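Long-range contact in glycosyl transferase (PDB 5U02), which belongs to the TarS family of glycosyl transferases, the model comprising a largely helical linker domain followed by two beta-rich C-terminal domains: residues D92-R97 with Q121-E126. Numbering follows the deposited sequence.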
loop_
_atom_site.group_PDB
_atom_site.type_symbol
_atom_site.label_atom_id
_atom_site.label_comp_id
_atom_site.label_asym_id
_atom_site.label_seq_id
_atom_site.Cartn_x
_atom_site.Cartn_y
_atom_site.Cartn_z
ATOM N N ASP A 92 -16.091 36.555 -18.451
ATOM C CA ASP A 92 -16.257 36.223 -17.040
ATOM C C ASP A 92 -14.903 35.749 -16.526
ATOM O O ASP A 92 -14.552 34.576 -16.674
ATOM C CB ASP A 92 -17.329 35.148 -16.888
ATOM C CG ASP A 92 -17.694 34.875 -15.450
ATOM O OD1 ASP A 92 -16.939 35.273 -14.538
ATOM O OD2 ASP A 92 -18.748 34.245 -15.238
ATOM N N ILE A 93 -14.141 36.661 -15.916
ATOM C CA ILE A 93 -12.776 36.336 -15.512
ATOM C C ILE A 93 -12.671 35.912 -14.053
ATOM O O ILE A 93 -11.630 35.366 -13.654
ATOM C CB ILE A 93 -11.811 37.505 -15.800
ATOM C CG1 ILE A 93 -10.404 36.959 -16.024
ATOM C CG2 ILE A 93 -11.829 38.509 -14.655
ATOM C CD1 ILE A 93 -9.404 37.998 -16.317
ATOM N N ASP A 94 -13.709 36.135 -13.243
ATOM C CA ASP A 94 -13.758 35.464 -11.946
ATOM C C ASP A 94 -13.832 33.956 -12.135
ATOM O O ASP A 94 -13.183 33.195 -11.410
ATOM C CB ASP A 94 -14.950 35.958 -11.121
ATOM C CG ASP A 94 -15.127 35.176 -9.819
ATOM O OD1 ASP A 94 -15.839 34.146 -9.826
ATOM O OD2 ASP A 94 -14.540 35.596 -8.799
ATOM N N ASN A 95 -14.611 33.511 -13.122
ATOM C CA ASN A 95 -14.704 32.094 -13.446
ATOM C C ASN A 95 -13.586 31.643 -14.374
ATOM O O ASN A 95 -13.146 30.493 -14.284
ATOM C CB ASN A 95 -16.061 31.787 -14.082
ATOM C CG ASN A 95 -17.202 31.848 -13.086
ATOM O OD1 ASN A 95 -18.134 32.639 -13.232
ATOM N ND2 ASN A 95 -17.144 30.992 -12.077
ATOM N N TYR A 96 -13.127 32.514 -15.278
ATOM C CA TYR A 96 -12.016 32.146 -16.152
ATOM C C TYR A 96 -10.774 31.809 -15.339
ATOM O O TYR A 96 -10.122 30.785 -15.575
ATOM C CB TYR A 96 -11.714 33.272 -17.142
ATOM C CG TYR A 96 -10.772 32.874 -18.264
ATOM C CD1 TYR A 96 -9.398 32.800 -18.060
ATOM C CD2 TYR A 96 -11.260 32.578 -19.529
ATOM C CE1 TYR A 96 -8.544 32.433 -19.078
ATOM C CE2 TYR A 96 -10.413 32.218 -20.557
ATOM C CZ TYR A 96 -9.055 32.151 -20.329
ATOM O OH TYR A 96 -8.210 31.789 -21.356
ATOM N N ARG A 97 -10.418 32.671 -14.384
ATOM C CA ARG A 97 -9.274 32.360 -13.539
ATOM C C ARG A 97 -9.553 31.126 -12.696
ATOM O O ARG A 97 -8.712 30.223 -12.622
ATOM C CB ARG A 97 -8.911 33.557 -12.661
ATOM C CG ARG A 97 -7.634 33.340 -11.869
ATOM C CD ARG A 97 -7.227 34.570 -11.068
ATOM N NE ARG A 97 -8.372 35.264 -10.497
ATOM C CZ ARG A 97 -8.758 36.491 -10.839
ATOM N NH1 ARG A 97 -8.080 37.183 -11.748
ATOM N NH2 ARG A 97 -9.821 37.037 -10.259
ATOM N N GLN A 121 -18.103 21.442 -12.235
ATOM C CA GLN A 121 -18.781 22.718 -12.042
ATOM C C GLN A 121 -17.847 23.601 -11.225
ATOM O O GLN A 121 -17.498 23.253 -10.091
ATOM C CB GLN A 121 -20.133 22.548 -11.344
ATOM C CG GLN A 121 -20.719 23.878 -10.853
ATOM C CD GLN A 121 -21.870 23.725 -9.852
ATOM O OE1 GLN A 121 -21.769 22.979 -8.883
ATOM N NE2 GLN A 121 -22.959 24.454 -10.077
ATOM N N PHE A 122 -17.429 24.730 -11.805
ATOM C CA PHE A 122 -16.332 25.489 -11.214
ATOM C C PHE A 122 -16.789 26.415 -10.093
ATOM O O PHE A 122 -15.999 26.727 -9.195
ATOM C CB PHE A 122 -15.607 26.284 -12.296
ATOM C CG PHE A 122 -14.792 25.429 -13.229
ATOM C CD1 PHE A 122 -13.496 25.047 -12.902
ATOM C CD2 PHE A 122 -15.327 24.994 -14.426
ATOM C CE1 PHE A 122 -12.753 24.254 -13.766
ATOM C CE2 PHE A 122 -14.594 24.208 -15.289
ATOM C CZ PHE A 122 -13.305 23.835 -14.961
ATOM N N ASN A 123 -18.041 26.863 -10.118
ATOM C CA ASN A 123 -18.577 27.715 -9.064
ATOM C C ASN A 123 -20.049 27.394 -8.864
ATOM O O ASN A 123 -20.687 26.758 -9.707
ATOM C CB ASN A 123 -18.382 29.207 -9.379
ATOM C CG ASN A 123 -17.070 29.755 -8.833
ATOM O OD1 ASN A 123 -16.953 30.042 -7.639
ATOM N ND2 ASN A 123 -16.074 29.886 -9.700
ATOM N N GLU A 124 -20.583 27.845 -7.732
ATOM C CA GLU A 124 -21.968 27.549 -7.390
ATOM C C GLU A 124 -22.917 28.192 -8.392
ATOM O O GLU A 124 -22.808 29.384 -8.694
ATOM C CB GLU A 124 -22.273 28.040 -5.975
ATOM C CG GLU A 124 -23.621 27.594 -5.430
ATOM C CD GLU A 124 -23.782 27.906 -3.955
ATOM O OE1 GLU A 124 -23.500 29.056 -3.553
ATOM O OE2 GLU A 124 -24.183 26.999 -3.194
ATOM N N GLY A 125 -23.847 27.393 -8.916
ATOM C CA GLY A 125 -24.828 27.865 -9.869
ATOM C C GLY A 125 -24.409 27.791 -11.323
ATOM O O GLY A 125 -25.265 27.935 -12.205
ATOM N N GLU A 126 -23.128 27.571 -11.602
ATOM C CA GLU A 126 -22.629 27.523 -12.965
ATOM C C GLU A 126 -22.861 26.137 -13.568
ATOM O O GLU A 126 -23.027 25.154 -12.839
ATOM C CB GLU A 126 -21.145 27.878 -12.974
ATOM C CG GLU A 126 -20.703 28.761 -14.130
ATOM C CD GLU A 126 -21.137 30.203 -13.989
ATOM O OE1 GLU A 126 -21.125 30.926 -15.008
ATOM O OE2 GLU A 126 -21.484 30.618 -12.865
#
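A close approach of two side-chain amides joins the first turn of helix 93-105 to residues 121-126. Asn95 and Asn123 point their CB atoms across the gap and their side chains cross obliquely, the amide planes 68° apart. Asn123 ND2 comes up against the end of the Asn95 amide, 4.1 Å from Asn95 CG, and a weak hydrogen bond to Thr98 OG1 engages this nitrogen. Asn95 CG is anti to its carbonyl carbon, which places the buried amide between Asn123 and the carboxylate of Glu126. Tyr87 of helix 82-89 touches both Asn95 and Glu126.

Asp92 is the N-cap of the helix. With CG anti to the backbone N (chi1 -172°), its OD1 accepts from Asn95 N at 3.2 Å, the donor lying well above the carboxylate plane. The loop linking strands 117-121 and 129-132 of a three-stranded antiparallel sheet folds as a type II beta turn from Asn123 to Glu126, closed by Glu126 N to Asn123 O (3.2 Å), with Gly125 at positive phi (89°). Gln121 NE2 braces it by donating to a lone pair of Glu126 O at 2.9 Å.

Two carboxylates of like charge approach each other without touching. The Glu126 chain, bent at chi2, brings OE1 tip to tip with Asp92 OD2 at 4.1 Å; this proximity may raise the proton affinity of either carboxylate, while the nearby helix N-terminus would probably offset part of the repulsion.

Nonpolar packing lies deeper. Phe122 turns its ring away from residues 92-97 and packs it on Val99 and Tyr103 of helix 93-105 and on Pro83 of helix 82-89.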